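Local structure of AgaA (Rhizobium radiobacter, 6HLX) at residues R34-Y39 and F64-A69; G43-E48 and M127-A132; S106-E109 and T115-L118; E87-P92 and P134-V139; V19-G22 and V28-A31. The protein binds the opine agropinic acid as the periplasmic solute-binding protein of an ABC transporter that imports it into the bacterium. One frame throughout, in Å; residues are numbered along the deposited sequence.

Interaction 1: residues R34-Y39 and F64-A69; sequences RGLVNY and FHLRQA. With ZN (zinc ion), chain R.
A CH-pi contact between Leu36 and Phe64, extended by a leucine pair, packs the residue leading into edge strand 37-39 against strand 61-66 in the five-stranded antiparallel sheet. These two strands are not neighbours: strand 45-55 runs between them, no hydrogen bond joins the two segments, and the contact is made by side chains alone. The two branches of Leu36 divide the work. CD1 sits over the face of the Phe64 ring, 3.8 Å from its centroid and only 3° off the normal, which puts it at nearly equal distance from all six ring carbons. The leucine side chain meets the phenylalanine at about a right angle. CD2 of Leu36 turns the other way and meets CD2 of Leu66 at 3.6 Å, a close methyl-to-methyl approach. Phe64 carries CG anti to its carbonyl carbon (chi1 -62°), with chi2 near -90° turning the ring face to the leucine. Next to Leu36, the chain bend is pinned locally: Gly35 N gives a straight hydrogen bond to Asn38 OD1 at 2.9 Å, in the carbonyl plane and on a lone pair. His65, between Phe64 and Leu66, points away from this packing, and its NE2 binds a zinc ion together with Glu54. The apolar cluster carries on beyond the pair. Phe64 also touches Tyr53 of strand 45-55, Leu118 of strand 115-120, and Ile128 and Leu131 of helix 127-131, which Val37 meets as well.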
# COMPACT_ATOMS: atom_id res chain seq x y z
N ARG A 34 -8.92 -13.08 -5.10
CA ARG A 34 -10.04 -12.15 -5.11
C ARG A 34 -10.64 -12.09 -3.71
O ARG A 34 -10.61 -13.08 -2.98
CB ARG A 34 -11.12 -12.63 -6.12
CG ARG A 34 -10.79 -12.34 -7.60
CD ARG A 34 -10.75 -10.84 -7.87
NE ARG A 34 -10.37 -10.48 -9.23
CZ ARG A 34 -9.12 -10.29 -9.66
NH1 ARG A 34 -8.09 -10.51 -8.84
NH2 ARG A 34 -8.88 -9.90 -10.90
N GLY A 35 -11.20 -10.93 -3.37
CA GLY A 35 -11.94 -10.75 -2.12
C GLY A 35 -13.43 -10.73 -2.38
O GLY A 35 -13.88 -11.01 -3.50
N LEU A 36 -14.23 -10.35 -1.36
CA LEU A 36 -15.67 -10.20 -1.52
C LEU A 36 -15.91 -9.11 -2.57
O LEU A 36 -16.76 -9.24 -3.44
CB LEU A 36 -16.31 -9.80 -0.19
CG LEU A 36 -16.32 -10.90 0.86
CD1 LEU A 36 -16.61 -10.33 2.26
CD2 LEU A 36 -17.28 -12.03 0.45
N VAL A 37 -15.08 -8.06 -2.49
CA VAL A 37 -15.06 -6.92 -3.40
C VAL A 37 -13.60 -6.57 -3.70
O VAL A 37 -12.71 -6.92 -2.92
CB VAL A 37 -15.78 -5.69 -2.79
CG1 VAL A 37 -17.29 -5.90 -2.68
CG2 VAL A 37 -15.18 -5.30 -1.43
N ASN A 38 -13.36 -5.90 -4.81
CA ASN A 38 -12.03 -5.37 -5.13
C ASN A 38 -12.26 -4.11 -5.93
O ASN A 38 -13.33 -3.97 -6.53
CB ASN A 38 -11.21 -6.36 -5.94
CG ASN A 38 -10.70 -7.51 -5.09
OD1 ASN A 38 -11.21 -8.64 -5.19
ND2 ASN A 38 -9.71 -7.25 -4.23
N TYR A 39 -11.27 -3.20 -5.96
CA TYR A 39 -11.44 -2.00 -6.78
C TYR A 39 -11.35 -2.35 -8.27
O TYR A 39 -10.49 -3.14 -8.66
CB TYR A 39 -10.34 -1.00 -6.43
CG TYR A 39 -10.57 -0.31 -5.10
CD1 TYR A 39 -11.57 0.65 -4.95
CD2 TYR A 39 -9.77 -0.60 -4.00
CE1 TYR A 39 -11.74 1.33 -3.74
CE2 TYR A 39 -9.95 0.05 -2.78
CZ TYR A 39 -10.92 1.03 -2.66
OH TYR A 39 -11.07 1.67 -1.45
N PHE A 64 -23.38 -10.25 2.58
CA PHE A 64 -22.76 -10.55 1.28
C PHE A 64 -23.42 -11.76 0.69
O PHE A 64 -23.50 -12.81 1.36
CB PHE A 64 -21.26 -10.82 1.43
CG PHE A 64 -20.54 -9.60 1.98
CD1 PHE A 64 -20.02 -8.64 1.11
CD2 PHE A 64 -20.41 -9.41 3.35
CE1 PHE A 64 -19.42 -7.48 1.61
CE2 PHE A 64 -19.80 -8.25 3.85
CZ PHE A 64 -19.31 -7.30 2.98
N HIS A 65 -23.92 -11.62 -0.54
CA HIS A 65 -24.53 -12.73 -1.27
C HIS A 65 -23.49 -13.23 -2.25
O HIS A 65 -23.08 -12.50 -3.15
CB HIS A 65 -25.81 -12.28 -1.95
CG HIS A 65 -26.89 -12.03 -0.95
ND1 HIS A 65 -27.50 -13.08 -0.28
CD2 HIS A 65 -27.43 -10.87 -0.53
CE1 HIS A 65 -28.41 -12.52 0.50
NE2 HIS A 65 -28.41 -11.20 0.38
N LEU A 66 -22.96 -14.43 -1.99
CA LEU A 66 -21.84 -14.95 -2.77
C LEU A 66 -22.20 -15.38 -4.18
O LEU A 66 -23.22 -16.03 -4.41
CB LEU A 66 -21.11 -16.09 -2.03
CG LEU A 66 -20.60 -15.80 -0.62
CD1 LEU A 66 -19.85 -17.01 -0.08
CD2 LEU A 66 -19.71 -14.53 -0.57
N ARG A 67 -21.31 -15.03 -5.11
CA ARG A 67 -21.38 -15.39 -6.52
C ARG A 67 -21.07 -16.89 -6.62
O ARG A 67 -20.37 -17.44 -5.75
CB ARG A 67 -20.26 -14.59 -7.24
CG ARG A 67 -20.32 -14.61 -8.74
CD ARG A 67 -19.18 -13.79 -9.32
NE ARG A 67 -19.30 -12.35 -9.07
CZ ARG A 67 -20.10 -11.53 -9.74
NH1 ARG A 67 -20.89 -11.99 -10.70
NH2 ARG A 67 -20.10 -10.23 -9.47
N GLN A 68 -21.55 -17.55 -7.67
CA GLN A 68 -21.17 -18.94 -7.93
C GLN A 68 -19.71 -18.86 -8.43
O GLN A 68 -19.44 -18.23 -9.45
CB GLN A 68 -22.08 -19.59 -9.00
CG GLN A 68 -21.59 -20.96 -9.45
CD GLN A 68 -21.39 -21.97 -8.34
OE1 GLN A 68 -22.24 -22.14 -7.46
NE2 GLN A 68 -20.25 -22.68 -8.38
N ALA A 69 -18.78 -19.42 -7.67
CA ALA A 69 -17.36 -19.31 -8.00
C ALA A 69 -16.60 -20.49 -7.45
O ALA A 69 -17.04 -21.12 -6.48
CB ALA A 69 -16.80 -18.00 -7.39
ZN ZN R . -29.67 -9.88 1.32

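Interaction 2: residues G43-E48 and M127-A132; sequences GKISPE and MIDYLA
Ile45 packs the beginning of strand 45-55 against helix 127-131, and it touches that segment with both branches of its side chain. The CG2 methyl lies anti to the backbone N and meets the CG2 methyl of Ile128 at 3.8 Å. The longer arm is folded, with chi1 at -72° and chi2 at -77°, which carries CD1 toward Ala132. There it stands 3.8 Å from CB of Ala132 and 3.9 Å from OD1 of Asp129. Ile128 likewise uses CG2 for the contact, while its CG1 arm leads away toward Phe64; Tyr53 and Phe62 are further neighbours of this isoleucine. The Asp129 carboxylate oxygen is a neighbour by packing here; its polar partner is the hydroxyl of Tyr39, which hydrogen-bonds OD1 and so holds the acid beside Ile45. On the other side of the strand, Ser46 OG donates to Glu48 OE2 at 2.9 Å, approaching from above the carboxylate plane, 41° out of it. Glu48 has further partners in Lys182 and Tyr181. Across the interface itself the chemistry is therefore dispersive: methyls meet methyls and one carboxylate oxygen, with no hydrogen bond across, and that oxygen is satisfied by a tyrosine from the adjoining strand.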
# COMPACT_ATOMS: atom_id res chain seq x y z
N GLY A 43 -11.56 2.74 -10.28
CA GLY A 43 -11.61 3.05 -8.86
C GLY A 43 -12.93 2.78 -8.17
O GLY A 43 -13.07 3.05 -6.97
N LYS A 44 -13.92 2.27 -8.89
CA LYS A 44 -15.20 1.97 -8.23
C LYS A 44 -15.04 0.59 -7.55
O LYS A 44 -14.29 -0.24 -8.04
CB LYS A 44 -16.35 1.93 -9.25
CG LYS A 44 -16.56 3.23 -10.05
CD LYS A 44 -17.02 4.42 -9.19
CE LYS A 44 -16.90 5.74 -9.91
NZ LYS A 44 -17.14 6.90 -9.01
N ILE A 45 -15.77 0.35 -6.45
CA ILE A 45 -15.77 -0.95 -5.79
C ILE A 45 -16.54 -1.90 -6.70
O ILE A 45 -17.64 -1.58 -7.15
CB ILE A 45 -16.38 -0.89 -4.37
CG1 ILE A 45 -15.43 -0.15 -3.36
CG2 ILE A 45 -16.77 -2.30 -3.86
CD1 ILE A 45 -14.22 -0.93 -2.85
N SER A 46 -15.94 -3.05 -6.99
CA SER A 46 -16.51 -4.07 -7.86
C SER A 46 -16.97 -5.29 -7.03
O SER A 46 -16.19 -5.75 -6.21
CB SER A 46 -15.46 -4.51 -8.89
OG SER A 46 -15.92 -5.59 -9.69
N PRO A 47 -18.20 -5.82 -7.25
CA PRO A 47 -18.61 -7.04 -6.54
C PRO A 47 -17.86 -8.23 -7.17
O PRO A 47 -18.00 -8.53 -8.37
CB PRO A 47 -20.13 -7.08 -6.76
CG PRO A 47 -20.35 -6.38 -8.06
CD PRO A 47 -19.24 -5.36 -8.20
N GLU A 48 -16.99 -8.84 -6.37
CA GLU A 48 -16.13 -9.94 -6.86
C GLU A 48 -16.66 -11.27 -6.35
O GLU A 48 -17.62 -11.77 -6.93
CB GLU A 48 -14.64 -9.67 -6.53
CG GLU A 48 -14.07 -8.49 -7.32
CD GLU A 48 -13.90 -8.65 -8.83
OE1 GLU A 48 -13.75 -9.80 -9.31
OE2 GLU A 48 -13.88 -7.61 -9.53
N MET A 127 -15.65 0.01 5.82
CA MET A 127 -15.49 -1.44 5.89
C MET A 127 -15.47 -2.08 4.51
O MET A 127 -14.65 -2.97 4.27
CB MET A 127 -16.57 -2.07 6.79
CG MET A 127 -16.40 -3.58 7.02
SD MET A 127 -14.75 -4.04 7.62
CE MET A 127 -14.71 -3.23 9.20
N ILE A 128 -16.39 -1.67 3.60
CA ILE A 128 -16.38 -2.27 2.24
C ILE A 128 -15.03 -2.01 1.55
O ILE A 128 -14.44 -2.93 0.94
CB ILE A 128 -17.59 -1.76 1.39
CG1 ILE A 128 -18.93 -2.26 1.96
CG2 ILE A 128 -17.45 -2.15 -0.08
CD1 ILE A 128 -19.18 -3.79 1.85
N ASP A 129 -14.48 -0.79 1.73
CA ASP A 129 -13.17 -0.47 1.14
C ASP A 129 -12.05 -1.34 1.74
O ASP A 129 -11.20 -1.85 0.99
CB ASP A 129 -12.84 1.02 1.33
CG ASP A 129 -13.78 1.92 0.55
OD1 ASP A 129 -13.49 2.19 -0.62
OD2 ASP A 129 -14.80 2.34 1.11
N TYR A 130 -12.06 -1.57 3.06
CA TYR A 130 -11.04 -2.42 3.68
C TYR A 130 -11.18 -3.89 3.25
O TYR A 130 -10.17 -4.59 3.16
CB TYR A 130 -10.97 -2.26 5.21
CG TYR A 130 -10.27 -0.97 5.61
CD1 TYR A 130 -8.92 -0.77 5.33
CD2 TYR A 130 -10.95 0.02 6.33
CE1 TYR A 130 -8.26 0.40 5.72
CE2 TYR A 130 -10.29 1.18 6.73
CZ TYR A 130 -8.96 1.37 6.41
OH TYR A 130 -8.29 2.52 6.79
N LEU A 131 -12.40 -4.31 2.86
CA LEU A 131 -12.59 -5.66 2.34
C LEU A 131 -12.04 -5.81 0.91
O LEU A 131 -11.89 -6.94 0.40
CB LEU A 131 -14.07 -6.09 2.44
CG LEU A 131 -14.54 -6.31 3.89
CD1 LEU A 131 -16.05 -6.38 3.95
CD2 LEU A 131 -13.87 -7.60 4.52
N ALA A 132 -11.72 -4.66 0.27
CA ALA A 132 -11.11 -4.66 -1.07
C ALA A 132 -9.58 -4.71 -0.96
O ALA A 132 -8.92 -4.74 -1.99
CB ALA A 132 -11.55 -3.41 -1.84

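Interaction 3: residues S106-E109 and T115-L118; sequences SKIE and TVKL
Beyond the paired Ile108 and Leu118 this hairpin becomes irregular: Ser106 and Lys107 both face Thr119, a classic beta bulge. Ile108 and Leu118 form a non-hydrogen-bonded antiparallel pair and lie side by side on the apolar face, with Ile108 CG1 3.8 Å from Leu118 CD2. CG2 of Ile108 also reaches CG1 of Val116, at 4.0 Å. The next pair, Glu109 and Lys117, is a hydrogen-bonded one. Between the backbones, Glu109 N donates to Lys117 O at 2.8 Å, almost straight, and Lys117 N returns a bond to Glu109 O at 2.9 Å. Their opposite charges stop short of a salt bridge, with OE1 of Glu109 4.2 Å from NZ of Lys117; the lysine chain bends at chi3 (-83°), which leaves its CE 3.8 Å from Glu109 OE1. OE2 of Glu109 makes a long salt bridge to Lys107 NZ, at 4.0 Å. A water lies beside the pair, 2.9 Å from Glu109 OE1. Strand 105-110 is an edge of the five-stranded sheet, whereas 115-120 is bonded on its other side to strand 61-66; helix 79-90 packs on the apolar face, its Leu86 touching both Ile108 and Leu118.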
# COMPACT_ATOMS: atom_id res chain seq x y z
N SER A 106 -17.24 -7.90 14.81
CA SER A 106 -17.43 -8.61 16.08
C SER A 106 -18.18 -9.93 15.94
O SER A 106 -18.10 -10.78 16.84
CB SER A 106 -18.09 -7.71 17.13
OG SER A 106 -19.32 -7.17 16.66
N LYS A 107 -18.93 -10.10 14.86
CA LYS A 107 -19.69 -11.34 14.62
C LYS A 107 -19.67 -11.66 13.14
O LYS A 107 -19.83 -10.75 12.32
CB LYS A 107 -21.14 -11.15 15.12
CG LYS A 107 -22.00 -12.41 15.04
CD LYS A 107 -23.24 -12.31 15.92
CE LYS A 107 -24.37 -11.55 15.27
NZ LYS A 107 -25.61 -11.59 16.09
N ILE A 108 -19.44 -12.94 12.79
CA ILE A 108 -19.48 -13.40 11.40
C ILE A 108 -20.47 -14.56 11.37
O ILE A 108 -20.24 -15.59 12.00
CB ILE A 108 -18.10 -13.84 10.84
CG1 ILE A 108 -17.03 -12.72 10.98
CG2 ILE A 108 -18.26 -14.29 9.36
CD1 ILE A 108 -15.53 -13.20 10.83
N GLU A 109 -21.56 -14.39 10.63
CA GLU A 109 -22.60 -15.42 10.53
C GLU A 109 -22.60 -16.00 9.13
O GLU A 109 -22.32 -15.29 8.15
CB GLU A 109 -23.97 -14.85 10.87
CG GLU A 109 -24.09 -14.38 12.30
CD GLU A 109 -25.42 -13.71 12.58
OE1 GLU A 109 -25.63 -12.57 12.10
OE2 GLU A 109 -26.27 -14.34 13.26
N THR A 115 -24.13 -17.12 1.84
CA THR A 115 -24.39 -15.86 2.53
C THR A 115 -23.47 -15.68 3.72
O THR A 115 -23.34 -16.60 4.53
CB THR A 115 -25.86 -15.79 3.01
OG1 THR A 115 -26.75 -16.16 1.94
CG2 THR A 115 -26.25 -14.42 3.59
N VAL A 116 -22.85 -14.50 3.82
CA VAL A 116 -21.99 -14.10 4.94
C VAL A 116 -22.58 -12.82 5.50
O VAL A 116 -22.83 -11.88 4.75
CB VAL A 116 -20.52 -13.83 4.52
CG1 VAL A 116 -19.65 -13.48 5.74
CG2 VAL A 116 -19.94 -14.99 3.77
N LYS A 117 -22.74 -12.74 6.82
CA LYS A 117 -23.23 -11.52 7.45
C LYS A 117 -22.22 -11.07 8.50
O LYS A 117 -21.86 -11.87 9.37
CB LYS A 117 -24.57 -11.78 8.13
CG LYS A 117 -25.70 -12.20 7.20
CD LYS A 117 -27.05 -12.10 7.92
CE LYS A 117 -27.41 -13.29 8.78
NZ LYS A 117 -28.78 -13.17 9.35
N LEU A 118 -21.80 -9.80 8.44
CA LEU A 118 -20.90 -9.22 9.43
C LEU A 118 -21.67 -8.24 10.29
O LEU A 118 -22.56 -7.53 9.80
CB LEU A 118 -19.73 -8.44 8.76
CG LEU A 118 -18.93 -9.18 7.69
CD1 LEU A 118 -17.86 -8.27 7.10
CD2 LEU A 118 -18.35 -10.49 8.22
O HOH W 1 -23.29 -10.93 11.89

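Interaction 4: residues E87-P92 and P134-V139; sequences ERILDP and PESVIV. With EDO (1,2-ethanediol), chain B.
Ile89 reaches the loop of Ser136 through two torsions: chi1 at -64° sets CG1 anti to the carbonyl carbon, and chi2 at 163° extends the arm and carries CD1 to the Glu135-Ser136 peptide. That one methyl makes the contact. It lies 3.7 Å from the carbonyl oxygen of Glu135 and 3.9 Å from CA of Ser136, so a helix side chain rests mainly on the backbone of the loop. The Ser136 hydroxyl is farther, with OG 4.3 Å from Ile89 CD1, and is engaged elsewhere by Tyr130 O of helix 127-131. Glu135 sends its carboxylate away from the isoleucine, where Lys29 and Arg26 form salt bridges with its two oxygens. On the outer side of helix 79-90, Glu87 OE1 accepts a hydrogen bond of 2.8 Å from O1 of an ethanediol, probably a leftover of crystallisation. Val18 and Leu102 also touch Ile89, and Ser85 one turn earlier hydrogen-bonds Val139 N, tying the same helix to the same loop. No hydrogen bond crosses between Ile89 and the loop; their contact is van der Waals packing of a methyl on backbone. The loop is probably held mainly by the polar links around it, through its serine hydroxyl, its acid and its backbone N-H, while Ile89 covers it with an apolar methyl.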
# COMPACT_ATOMS: atom_id res chain seq x y z
N GLU A 87 -11.39 -14.58 9.91
CA GLU A 87 -10.89 -14.94 11.25
C GLU A 87 -9.37 -14.91 11.34
O GLU A 87 -8.83 -14.52 12.39
CB GLU A 87 -11.47 -16.26 11.71
CG GLU A 87 -12.88 -16.05 12.25
CD GLU A 87 -13.61 -17.31 12.66
OE1 GLU A 87 -14.64 -17.18 13.35
OE2 GLU A 87 -13.16 -18.42 12.29
N ARG A 88 -8.67 -15.26 10.24
CA ARG A 88 -7.20 -15.20 10.21
C ARG A 88 -6.71 -13.75 10.30
O ARG A 88 -5.70 -13.47 10.95
CB ARG A 88 -6.65 -15.90 8.95
CG ARG A 88 -5.16 -16.06 9.00
CD ARG A 88 -4.60 -17.19 8.16
NE ARG A 88 -3.16 -17.20 8.37
CZ ARG A 88 -2.25 -16.80 7.49
NH1 ARG A 88 -2.63 -16.45 6.26
NH2 ARG A 88 -0.97 -16.79 7.81
N ILE A 89 -7.44 -12.83 9.68
CA ILE A 89 -7.08 -11.40 9.73
C ILE A 89 -7.29 -10.86 11.15
O ILE A 89 -6.46 -10.12 11.68
CB ILE A 89 -7.92 -10.59 8.70
CG1 ILE A 89 -7.57 -11.06 7.25
CG2 ILE A 89 -7.65 -9.06 8.89
CD1 ILE A 89 -8.64 -10.62 6.15
N LEU A 90 -8.42 -11.26 11.76
CA LEU A 90 -8.82 -10.78 13.08
C LEU A 90 -8.02 -11.34 14.25
O LEU A 90 -8.08 -10.79 15.35
CB LEU A 90 -10.32 -11.07 13.30
CG LEU A 90 -11.29 -10.39 12.31
CD1 LEU A 90 -12.72 -10.97 12.45
CD2 LEU A 90 -11.27 -8.88 12.45
N ASP A 91 -7.32 -12.44 14.03
CA ASP A 91 -6.59 -13.13 15.10
C ASP A 91 -5.52 -12.23 15.73
O ASP A 91 -4.57 -11.89 15.05
CB ASP A 91 -5.96 -14.42 14.56
CG ASP A 91 -5.22 -15.29 15.58
OD1 ASP A 91 -5.11 -14.88 16.76
OD2 ASP A 91 -4.75 -16.36 15.19
N PRO A 92 -5.65 -11.84 17.02
CA PRO A 92 -4.63 -10.94 17.63
C PRO A 92 -3.23 -11.54 17.76
O PRO A 92 -2.27 -10.78 17.95
CB PRO A 92 -5.20 -10.61 19.02
CG PRO A 92 -6.60 -11.05 18.99
CD PRO A 92 -6.71 -12.16 17.99
N PRO A 134 -5.78 -5.96 -0.93
CA PRO A 134 -5.19 -7.21 -1.46
C PRO A 134 -5.01 -8.23 -0.32
O PRO A 134 -4.97 -9.45 -0.55
CB PRO A 134 -3.82 -6.75 -1.97
CG PRO A 134 -4.05 -5.25 -2.36
CD PRO A 134 -4.91 -4.78 -1.21
N GLU A 135 -4.92 -7.73 0.94
CA GLU A 135 -4.72 -8.60 2.11
C GLU A 135 -6.04 -9.18 2.66
O GLU A 135 -6.00 -10.00 3.59
CB GLU A 135 -3.91 -7.86 3.22
CG GLU A 135 -2.45 -7.58 2.84
CD GLU A 135 -2.23 -6.68 1.63
OE1 GLU A 135 -2.92 -5.63 1.53
OE2 GLU A 135 -1.38 -7.01 0.77
N SER A 136 -7.20 -8.73 2.12
CA SER A 136 -8.54 -9.19 2.56
C SER A 136 -9.13 -10.26 1.59
O SER A 136 -10.32 -10.60 1.68
CB SER A 136 -9.50 -8.00 2.70
OG SER A 136 -9.00 -7.10 3.68
N VAL A 137 -8.29 -10.82 0.71
CA VAL A 137 -8.74 -11.83 -0.26
C VAL A 137 -9.15 -13.10 0.46
O VAL A 137 -8.71 -13.33 1.59
CB VAL A 137 -7.68 -12.08 -1.36
CG1 VAL A 137 -7.48 -10.82 -2.21
CG2 VAL A 137 -6.36 -12.54 -0.75
N ILE A 138 -9.99 -13.91 -0.20
CA ILE A 138 -10.54 -15.14 0.39
C ILE A 138 -9.82 -16.37 -0.08
O ILE A 138 -9.63 -16.56 -1.28
CB ILE A 138 -12.08 -15.26 0.08
CG1 ILE A 138 -12.89 -13.96 0.43
CG2 ILE A 138 -12.71 -16.51 0.76
CD1 ILE A 138 -12.68 -13.47 1.90
N VAL A 139 -9.47 -17.25 0.86
CA VAL A 139 -8.83 -18.53 0.56
C VAL A 139 -9.71 -19.66 1.15
O VAL A 139 -10.61 -19.37 1.95
CB VAL A 139 -7.34 -18.60 1.03
CG1 VAL A 139 -6.51 -17.52 0.33
CG2 VAL A 139 -7.23 -18.49 2.54
C1 EDO B . -15.45 -13.70 14.98
O1 EDO B . -15.96 -14.89 14.39
C2 EDO B . -13.95 -13.89 15.31
O2 EDO B . -13.42 -12.69 15.85

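Interaction 5: residues V19-G22 and V28-A31; sequences VQPG and VKLA. With G9Z (agropinic acid), chain E.
Lys29 reaches back from helix 23-32 to Val19 in the loop that leads into it, close to the opine pocket of this periplasmic binding protein, a member of solute-binding family 5 and, by its family, of the type 2 class. NZ donates to Val19 O at 2.7 Å, coming in 23° off the carbonyl plane. The lysine chain bends at chi3 (-60°) on its way there, and NZ ends 4.2 Å from CD of Pro21. Two more acceptors surround the buried amino group, Thr17 O and the carboxylate of Glu135, consistent with a protonated lysine that spends its three N-H groups here and ties two loops to the helix. Farther out, the clamped loop presents Gln20 and Gly22 to agropinic acid. Gln20 NE2 lies 3.1 Å from ligand oxygen OAQ. Gly22, the N-cap of the helix, has a positive phi of 132° and brings its CA to 3.2 Å from OAM of the ligand. Its own loop helps to hold the glutamine amide: Gly22 N donates to Gln20 OE1 at 2.8 Å, from above the plane of the amide.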
# COMPACT_ATOMS: atom_id res chain seq x y z
N VAL A 19 -0.47 -10.83 4.96
CA VAL A 19 0.74 -10.01 5.12
C VAL A 19 0.84 -9.04 3.97
O VAL A 19 0.61 -9.42 2.82
CB VAL A 19 2.00 -10.92 5.20
CG1 VAL A 19 3.29 -10.10 5.31
CG2 VAL A 19 1.89 -11.90 6.34
N GLN A 20 1.24 -7.79 4.28
CA GLN A 20 1.45 -6.75 3.26
C GLN A 20 2.99 -6.66 3.10
O GLN A 20 3.65 -5.98 3.90
CB GLN A 20 0.87 -5.41 3.76
CG GLN A 20 0.53 -4.40 2.65
CD GLN A 20 1.64 -4.11 1.68
OE1 GLN A 20 2.02 -4.97 0.88
NE2 GLN A 20 2.15 -2.89 1.69
N PRO A 21 3.60 -7.38 2.12
CA PRO A 21 5.07 -7.35 2.02
C PRO A 21 5.60 -6.18 1.21
O PRO A 21 6.81 -5.94 1.18
CB PRO A 21 5.38 -8.66 1.28
CG PRO A 21 4.21 -8.81 0.32
CD PRO A 21 2.99 -8.25 1.08
N GLY A 22 4.71 -5.52 0.48
CA GLY A 22 5.08 -4.47 -0.45
C GLY A 22 4.39 -4.69 -1.80
O GLY A 22 3.66 -5.66 -1.98
N VAL A 28 1.54 -9.92 -7.48
CA VAL A 28 1.35 -11.35 -7.73
C VAL A 28 0.03 -11.81 -7.08
O VAL A 28 -0.77 -12.50 -7.71
CB VAL A 28 2.56 -12.21 -7.29
CG1 VAL A 28 2.30 -13.69 -7.56
CG2 VAL A 28 3.85 -11.75 -8.00
N LYS A 29 -0.21 -11.39 -5.83
CA LYS A 29 -1.46 -11.78 -5.14
C LYS A 29 -2.71 -11.35 -5.92
O LYS A 29 -3.69 -12.09 -5.95
CB LYS A 29 -1.55 -11.15 -3.74
CG LYS A 29 -0.66 -11.87 -2.74
CD LYS A 29 -0.99 -11.53 -1.27
CE LYS A 29 -0.84 -10.04 -0.96
NZ LYS A 29 -0.85 -9.78 0.52
N LEU A 30 -2.66 -10.17 -6.56
CA LEU A 30 -3.83 -9.65 -7.28
C LEU A 30 -4.09 -10.34 -8.63
O LEU A 30 -5.15 -10.16 -9.23
CB LEU A 30 -3.75 -8.12 -7.41
CG LEU A 30 -3.83 -7.40 -6.06
CD1 LEU A 30 -3.42 -5.96 -6.21
CD2 LEU A 30 -5.22 -7.55 -5.40
N ALA A 31 -3.17 -11.21 -9.06
CA ALA A 31 -3.39 -12.03 -10.24
C ALA A 31 -4.10 -13.33 -9.82
O ALA A 31 -4.88 -13.88 -10.59
CB ALA A 31 -2.04 -12.39 -10.87
OAM G9Z E . 6.77 -2.04 -1.72
CAB G9Z E . 7.46 -1.01 -1.77
CAC G9Z E . 8.75 -1.00 -2.33
CB G9Z E . 9.25 0.48 -2.22
CA G9Z E . 8.19 1.19 -1.40
C G9Z E . 7.75 2.39 -2.06
O G9Z E . 6.84 2.30 -2.93
N G9Z E . 7.12 0.16 -1.21
CAG G9Z E . 5.78 0.44 -0.57
CAH G9Z E . 5.90 0.43 0.95
OAP G9Z E . 6.77 1.52 1.30
CAI G9Z E . 4.56 0.60 1.66
OAQ G9Z E . 3.57 -0.23 1.00
CAJ G9Z E . 4.62 0.13 3.15
OAR G9Z E . 3.33 0.31 3.77
CAK G9Z E . 5.73 0.78 4.03
OAT G9Z E . 5.84 0.05 5.27
CAL G9Z E . 5.49 2.28 4.27
OAS G9Z E . 6.62 2.84 4.97
OXT G9Z E . 8.32 3.47 -1.76

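How the interactions relate
Along the chain interaction 5 comes first; its helix 23-32 leads straight into residues 34-39 of interaction 1. The segments of interactions 1 and 2 alternate in sequence, and interaction 3 falls between the two segments of both 2 and 4. Interactions 1, 2 and 3 all reach the five-stranded antiparallel sheet: the centres of 1 and 2 are about 9 Å apart, and 3 lies about 14 Å from 1, at the far edge. Helix 79-90 of interaction 4 packs against that edge. Interactions 3 and 5 are about 25 Å apart between centres, but 3 touches 4, and 4 touches 5 through Glu135, so a chain of contacts leads from the hairpin toward the pocket loop.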